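Cell envelope-related transcriptional attenuator domain-containing protein (Eubacterium siraeum, PDB 4OBM) may act in cell-envelope assembly, as do LytR-CpsA-Psr relatives that transfer glycopolymers from lipid carriers to the bacterial cell wall. Local coordinates at residues K214-V217 / Y218-Q222; I182-S185 / S186-D190; L30-D33 / N34-P38. All coordinates share one frame; numbering follows the deposited sequence.

Interaction 1: residues K214-V217 / Y218-Q222; sequences KAIV and YTLSQ
Leu220 lies alongside Ile216, the two side chains pointing the same way, and its CD1 meets CG2 of Ile216 at 3.7 Å. The CG2 branch is the one available for this because it sits opposite Ile216's own backbone N and beside the carbonyl carbon (chi1, to CG1, -60°), while CG1 is turned back toward the start of the helix. Leu220 also brings CG to 3.4 Å from Ile216 O, so that carbonyl is flanked by hydrocarbon while it takes the backbone N-H of Leu220. This i to i+4 pairing belongs to the last turns of the alpha-helix 213-220, where Tyr218 N, Thr219 N and Leu220 N bond in succession to Lys214 O, Ala215 O and Ile216 O. The next bond, Ser221 N to Val217 O, is still short at 2.9 Å but bent, with an N-H...O angle of 134°, as the chain starts to leave the helix. At this end Tyr218 O is gripped by two side chains from opposite faces of its carbonyl plane: Ser221 OG at 2.7 Å, and Gln222 NE2 at 3.0 Å, well above the plane. Tyr218 O lies nearly in the amide plane of Gln222. The same NE2 stands 3.4 Å above the Tyr218 ring, over its centre, so the amide nitrogen is held between the tyrosine's backbone oxygen and its aromatic face. Gln222 is thereby folded back over the turn it follows. Outside these residues, Thr219 OG1 is hydrogen-bonded to Asn51 and Tyr46. Ile216 and Val217 pack against Leu189 of helix 186-199, Leu220 touches Thr184, and Thr219 and Leu220 share Phe53.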
loop_
_atom_site.group_PDB
_atom_site.type_symbol
_atom_site.label_atom_id
_atom_site.label_comp_id
_atom_site.label_asym_id
_atom_site.label_seq_id
_atom_site.Cartn_x
_atom_site.Cartn_y
_atom_site.Cartn_z
ATOM N N LYS A 214 -14.963 9.531 -7.529
ATOM C CA LYS A 214 -15.092 10.996 -7.657
ATOM C C LYS A 214 -14.018 11.707 -6.843
ATOM O O LYS A 214 -13.381 12.606 -7.376
ATOM C CB LYS A 214 -16.487 11.510 -7.265
ATOM C CG LYS A 214 -17.532 11.280 -8.348
ATOM C CD LYS A 214 -18.851 11.968 -8.032
ATOM C CE LYS A 214 -20.022 11.306 -8.721
ATOM N NZ LYS A 214 -19.955 11.429 -10.201
ATOM N N ALA A 215 -13.791 11.284 -5.586
ATOM C CA ALA A 215 -12.736 11.853 -4.723
ATOM C C ALA A 215 -11.330 11.504 -5.236
ATOM O O ALA A 215 -10.451 12.363 -5.199
ATOM C CB ALA A 215 -12.891 11.353 -3.299
ATOM N N ILE A 216 -11.116 10.235 -5.690
ATOM C CA ILE A 216 -9.832 9.770 -6.229
ATOM C C ILE A 216 -9.445 10.650 -7.436
ATOM O O ILE A 216 -8.380 11.260 -7.405
ATOM C CB ILE A 216 -9.854 8.249 -6.580
ATOM C CG1 ILE A 216 -10.156 7.384 -5.341
ATOM C CG2 ILE A 216 -8.537 7.816 -7.249
ATOM C CD1 ILE A 216 -10.547 5.902 -5.632
ATOM N N VAL A 217 -10.322 10.768 -8.450
ATOM C CA VAL A 217 -10.072 11.564 -9.658
ATOM C C VAL A 217 -9.836 13.029 -9.269
ATOM O O VAL A 217 -8.898 13.634 -9.797
ATOM C CB VAL A 217 -11.193 11.401 -10.710
ATOM C CG1 VAL A 217 -11.022 12.369 -11.889
ATOM C CG2 VAL A 217 -11.268 9.958 -11.211
ATOM N N TYR A 218 -10.617 13.570 -8.301
ATOM C CA TYR A 218 -10.426 14.926 -7.817
ATOM C C TYR A 218 -9.000 15.123 -7.331
ATOM O O TYR A 218 -8.357 16.073 -7.766
ATOM C CB TYR A 218 -11.418 15.299 -6.692
ATOM C CG TYR A 218 -11.132 16.655 -6.068
ATOM C CD1 TYR A 218 -10.169 16.799 -5.074
ATOM C CD2 TYR A 218 -11.825 17.789 -6.468
ATOM C CE1 TYR A 218 -9.858 18.049 -4.542
ATOM C CE2 TYR A 218 -11.536 19.043 -5.928
ATOM C CZ TYR A 218 -10.559 19.165 -4.957
ATOM O OH TYR A 218 -10.282 20.385 -4.393
ATOM N N THR A 219 -8.531 14.260 -6.395
ATOM C CA THR A 219 -7.202 14.313 -5.761
ATOM C C THR A 219 -6.062 14.206 -6.787
ATOM O O THR A 219 -5.056 14.911 -6.648
ATOM C CB THR A 219 -7.108 13.224 -4.665
ATOM O OG1 THR A 219 -7.801 13.700 -3.513
ATOM C CG2 THR A 219 -5.676 12.879 -4.267
ATOM N N LEU A 220 -6.202 13.318 -7.779
ATOM C CA LEU A 220 -5.177 13.091 -8.801
ATOM C C LEU A 220 -5.184 14.180 -9.896
ATOM O O LEU A 220 -4.177 14.346 -10.586
ATOM C CB LEU A 220 -5.348 11.704 -9.447
ATOM C CG LEU A 220 -5.293 10.486 -8.537
ATOM C CD1 LEU A 220 -5.749 9.250 -9.296
ATOM C CD2 LEU A 220 -3.893 10.283 -7.948
ATOM N N SER A 221 -6.307 14.908 -10.051
ATOM C CA SER A 221 -6.447 16.005 -11.017
ATOM C C SER A 221 -5.899 17.344 -10.443
ATOM O O SER A 221 -5.952 18.376 -11.126
ATOM C CB SER A 221 -7.905 16.161 -11.435
ATOM O OG SER A 221 -8.686 16.679 -10.369
ATOM N N GLN A 222 -5.367 17.319 -9.202
ATOM C CA GLN A 222 -4.777 18.505 -8.572
ATOM C C GLN A 222 -3.357 18.719 -9.120
ATOM O O GLN A 222 -2.718 17.769 -9.594
ATOM C CB GLN A 222 -4.768 18.390 -7.029
ATOM C CG GLN A 222 -6.157 18.199 -6.382
ATOM C CD GLN A 222 -7.123 19.325 -6.693
ATOM O OE1 GLN A 222 -6.942 20.473 -6.268
ATOM N NE2 GLN A 222 -8.172 19.021 -7.452
#

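Interaction 2: residues I182-S185 / S186-D190; sequences IGTS and SKTLD
Ser185 OG accepts the backbone N-H of Thr188 at 3.2 Å, and the bond is fairly straight, with an N-H...O angle of 162°. This is a classic N-cap: Ser185 stands just before helix 186-199, and its hydroxyl takes up an amide that has no earlier carbonyl of the helix to bond to. The hydroxyl reaches it because OG is tucked between the residue's own N and carbonyl carbon (chi1 66°), turned in over the opening turn. Ser185 O begins the regular backbone pattern by accepting Leu189 N at 3.0 Å, and CG of Leu189 lies 3.5 Å from that same oxygen. An alanine here would take away the side-chain acceptor of this cap and would probably leave Thr188 N without its mate, fraying the first turn.

A capping box would have the Thr188 side chain return a bond directly to Ser185 N; here a water stands in between. It accepts from Ser185 N at 2.8 Å and is hydrogen-bonded to Thr188 OG1, so the cap is closed by an indirect bridge. Thr188 turns its CG2 the other way, where it meets CG2 of Thr184 at 4.1 Å, the two side chains crossing at about a right angle. Thr184 also crosses Leu189, presenting OG1 to the leucine's CG. That hydroxyl is itself held by Phe181 O at the end of helix 164-181, which fixes the threonine's rotation and ties the preceding helix to the cap. Farther out, Ser186 and Leu189 pack on Val217 of helix 213-220. The next backbone bond in the series, Asp190 N to Ser186 O, measures 2.8 Å.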
loop_
_atom_site.group_PDB
_atom_site.type_symbol
_atom_site.label_atom_id
_atom_site.label_comp_id
_atom_site.label_asym_id
_atom_site.label_seq_id
_atom_site.Cartn_x
_atom_site.Cartn_y
_atom_site.Cartn_z
ATOM N N ILE A 182 -1.267 10.505 -11.124
ATOM C CA ILE A 182 -1.540 11.943 -11.124
ATOM C C ILE A 182 -1.920 12.317 -12.561
ATOM O O ILE A 182 -1.200 11.977 -13.499
ATOM C CB ILE A 182 -0.363 12.794 -10.544
ATOM C CG1 ILE A 182 -0.140 12.471 -9.045
ATOM C CG2 ILE A 182 -0.600 14.310 -10.757
ATOM C CD1 ILE A 182 1.174 13.000 -8.398
ATOM N N GLY A 183 -3.097 12.908 -12.713
ATOM C CA GLY A 183 -3.613 13.321 -14.010
ATOM C C GLY A 183 -4.414 12.265 -14.750
ATOM O O GLY A 183 -4.865 12.532 -15.869
ATOM N N THR A 184 -4.603 11.053 -14.151
ATOM C CA THR A 184 -5.395 10.009 -14.820
ATOM C C THR A 184 -6.887 10.345 -14.761
ATOM O O THR A 184 -7.322 11.096 -13.873
ATOM C CB THR A 184 -5.129 8.583 -14.298
ATOM O OG1 THR A 184 -5.259 8.515 -12.882
ATOM C CG2 THR A 184 -3.801 8.036 -14.753
ATOM N N SER A 185 -7.654 9.816 -15.738
ATOM C CA SER A 185 -9.104 10.008 -15.834
ATOM C C SER A 185 -9.854 8.859 -15.161
ATOM O O SER A 185 -9.251 7.820 -14.859
ATOM C CB SER A 185 -9.528 10.114 -17.297
ATOM O OG SER A 185 -9.315 8.895 -17.993
ATOM N N SER A 186 -11.172 9.038 -14.945
ATOM C CA SER A 186 -12.020 7.990 -14.384
ATOM C C SER A 186 -12.133 6.825 -15.395
ATOM O O SER A 186 -12.197 5.680 -14.972
ATOM C CB SER A 186 -13.391 8.531 -13.994
ATOM O OG SER A 186 -14.107 8.992 -15.126
ATOM N N LYS A 187 -12.072 7.126 -16.713
ATOM C CA LYS A 187 -12.105 6.144 -17.811
ATOM C C LYS A 187 -10.895 5.196 -17.712
ATOM O O LYS A 187 -11.063 3.977 -17.839
ATOM C CB LYS A 187 -12.130 6.864 -19.177
ATOM C CG LYS A 187 -12.406 5.949 -20.364
ATOM C CD LYS A 187 -12.622 6.733 -21.650
ATOM C CE LYS A 187 -13.229 5.859 -22.721
ATOM N NZ LYS A 187 -14.617 6.280 -23.077
ATOM N N THR A 188 -9.686 5.762 -17.486
ATOM C CA THR A 188 -8.433 5.019 -17.307
ATOM C C THR A 188 -8.506 4.211 -16.004
ATOM O O THR A 188 -8.273 3.000 -16.021
ATOM C CB THR A 188 -7.244 5.990 -17.317
ATOM O OG1 THR A 188 -7.136 6.600 -18.607
ATOM C CG2 THR A 188 -5.939 5.315 -16.988
ATOM N N LEU A 189 -8.868 4.874 -14.887
ATOM C CA LEU A 189 -9.033 4.230 -13.585
ATOM C C LEU A 189 -10.066 3.098 -13.639
ATOM O O LEU A 189 -9.948 2.146 -12.852
ATOM C CB LEU A 189 -9.446 5.254 -12.514
ATOM C CG LEU A 189 -8.353 6.145 -11.936
ATOM C CD1 LEU A 189 -8.949 7.125 -10.945
ATOM C CD2 LEU A 189 -7.245 5.323 -11.259
ATOM N N ASP A 190 -11.073 3.202 -14.561
ATOM C CA ASP A 190 -12.105 2.173 -14.773
ATOM C C ASP A 190 -11.481 0.893 -15.314
ATOM O O ASP A 190 -11.994 -0.187 -15.026
ATOM C CB ASP A 190 -13.214 2.640 -15.735
ATOM C CG ASP A 190 -14.231 3.608 -15.170
ATOM O OD1 ASP A 190 -14.407 3.637 -13.927
ATOM O OD2 ASP A 190 -14.832 4.352 -15.962
HETATM O O HOH W 1 -6.008 8.971 -17.859
#

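Interaction 3: residues L30-D33 / N34-P38; sequences LSAD and NDKTP
Leu30 O lies 3.2 Å from CA of Pro38, and the proline's CB comes close to the same oxygen, so the two ends of this loop are brought together where strand 24-30 finishes. The next residue, Ser31, points its side chain across the loop. In the conformer described, one of two, OG is 2.6 Å from both Lys36 O and Asp33 O; its single proton cannot serve both, so the assignment remains doubtful. Ala32 is joined to the other limb by a water that accepts from its N and donates to Thr37 O, while its CB rests 3.8 Å from CD of Lys36. Asp33 then organises the tip. Its CG sits between the backbone N and the carbonyl carbon (chi1 53°), which swings the carboxylate over the following residues. OD1 takes two backbone N-H groups, Asp35 N at 3.1 Å, from the anti side and out of the carboxylate plane, and Lys36 N at 3.2 Å, nearly head-on to the C-O bond. The first of these makes an Asx turn. OD2 offers its syn lone pair to Lys36 NZ in a 3.2 Å salt bridge; the lysine, bent at chi2 and chi4, crosses the aspartate obliquely, with CD 3.5 Å from Asp33 OD1 and CE 3.6 Å from Asp33 OD2. A second water donates to both Asp33 OD2 and Asp35 OD2; with the ammonium group, it probably tempers the repulsion between the two carboxylates. The whole loop is the connection of a beta-hairpin, joining strand 24-30 to its antiparallel neighbour 40-47. Ser31 makes a backbone bond to Phe100, at the end of strand 94-100, and on the other limb Thr37 bonds Glu75 while Pro38 packs on Cys74, both of helix 70-90.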
loop_
_atom_site.group_PDB
_atom_site.type_symbol
_atom_site.label_atom_id
_atom_site.label_comp_id
_atom_site.label_asym_id
_atom_site.label_seq_id
_atom_site.Cartn_x
_atom_site.Cartn_y
_atom_site.Cartn_z
ATOM N N LEU A 30 0.964 -9.337 -0.972
ATOM C CA LEU A 30 1.539 -9.975 -2.134
ATOM C C LEU A 30 2.036 -11.364 -1.787
ATOM O O LEU A 30 2.751 -11.544 -0.803
ATOM C CB LEU A 30 2.687 -9.109 -2.708
ATOM C CG LEU A 30 3.560 -9.738 -3.807
ATOM C CD1 LEU A 30 2.762 -9.969 -5.107
ATOM C CD2 LEU A 30 4.797 -8.929 -4.044
ATOM N N SER A 31 1.641 -12.323 -2.637
ATOM C CA SER A 31 2.014 -13.730 -2.560
ATOM C C SER A 31 2.734 -14.101 -3.842
ATOM O O SER A 31 2.579 -13.402 -4.826
ATOM C CB SER A 31 0.766 -14.588 -2.365
ATOM O OG SER A 31 1.076 -15.971 -2.328
ATOM N N ALA A 32 3.506 -15.204 -3.848
ATOM C CA ALA A 32 4.197 -15.617 -5.066
ATOM C C ALA A 32 3.159 -16.096 -6.098
ATOM O O ALA A 32 3.288 -15.821 -7.291
ATOM C CB ALA A 32 5.203 -16.718 -4.747
ATOM N N ASP A 33 2.094 -16.753 -5.606
ATOM C CA ASP A 33 1.000 -17.343 -6.376
ATOM C C ASP A 33 -0.222 -17.581 -5.464
ATOM O O ASP A 33 -0.137 -17.308 -4.267
ATOM C CB ASP A 33 1.480 -18.664 -7.025
ATOM C CG ASP A 33 2.091 -19.667 -6.060
ATOM O OD1 ASP A 33 1.514 -19.875 -4.966
ATOM O OD2 ASP A 33 3.120 -20.276 -6.416
ATOM N N ASN A 34 -1.331 -18.133 -6.004
ATOM C CA ASN A 34 -2.594 -18.368 -5.271
ATOM C C ASN A 34 -2.542 -19.488 -4.178
ATOM O O ASN A 34 -3.487 -19.631 -3.394
ATOM C CB ASN A 34 -3.712 -18.691 -6.251
ATOM C CG ASN A 34 -4.120 -17.547 -7.150
ATOM O OD1 ASN A 34 -4.238 -17.710 -8.367
ATOM N ND2 ASN A 34 -4.429 -16.386 -6.572
ATOM N N ASP A 35 -1.467 -20.265 -4.125
ATOM C CA ASP A 35 -1.346 -21.323 -3.134
ATOM C C ASP A 35 -0.633 -20.863 -1.868
ATOM O O ASP A 35 -0.944 -21.358 -0.786
ATOM C CB ASP A 35 -0.599 -22.518 -3.732
ATOM C CG ASP A 35 -1.255 -23.110 -4.970
ATOM O OD1 ASP A 35 -2.511 -23.229 -4.985
ATOM O OD2 ASP A 35 -0.513 -23.527 -5.884
ATOM N N LYS A 36 0.306 -19.919 -2.000
ATOM C CA LYS A 36 1.157 -19.445 -0.913
ATOM C C LYS A 36 0.575 -18.283 -0.118
ATOM O O LYS A 36 -0.228 -17.496 -0.615
ATOM C CB LYS A 36 2.543 -19.040 -1.446
ATOM C CG LYS A 36 3.410 -20.226 -1.795
ATOM C CD LYS A 36 4.330 -19.935 -2.951
ATOM C CE LYS A 36 4.996 -21.185 -3.476
ATOM N NZ LYS A 36 4.026 -22.183 -4.045
ATOM N N THR A 37 1.018 -18.198 1.141
ATOM C CA THR A 37 0.689 -17.153 2.095
ATOM C C THR A 37 1.382 -15.884 1.676
ATOM O O THR A 37 2.568 -15.953 1.329
ATOM C CB THR A 37 1.180 -17.578 3.498
ATOM O OG1 THR A 37 0.961 -18.975 3.687
ATOM C CG2 THR A 37 0.564 -16.754 4.619
ATOM N N PRO A 38 0.723 -14.706 1.733
ATOM C CA PRO A 38 1.426 -13.460 1.373
ATOM C C PRO A 38 2.699 -13.209 2.209
ATOM O O PRO A 38 2.744 -13.532 3.408
ATOM C CB PRO A 38 0.379 -12.374 1.636
ATOM C CG PRO A 38 -0.909 -13.059 1.523
ATOM C CD PRO A 38 -0.686 -14.431 2.087
HETATM O O HOH W 2 4.175 -15.884 -1.019
HETATM O O HOH W 3 2.165 -23.036 -5.931
#

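Overall arrangement
Interactions 1 and 2 form one local cluster, their centres about 9 Å apart: Leu220 O, at the end of helix 213-220, is 2.8 Å from Gly183 N, a probable hydrogen bond, and Val217 CG2 packs on Leu189 CD1 at 3.7 Å. The end of one helix is thus tied to the loop that starts another. Interaction 3 is remote, its centre about 32 Å from interaction 1 and 29 Å from interaction 2, and it lies across the chain's centre from interaction 1. Polyethylene glycol fragments, probably from crystallisation, lie about 4 Å from the side chains of Ile216, Leu189 and Leu30; such molecules often mark pockets, but these alone do not establish a binding site.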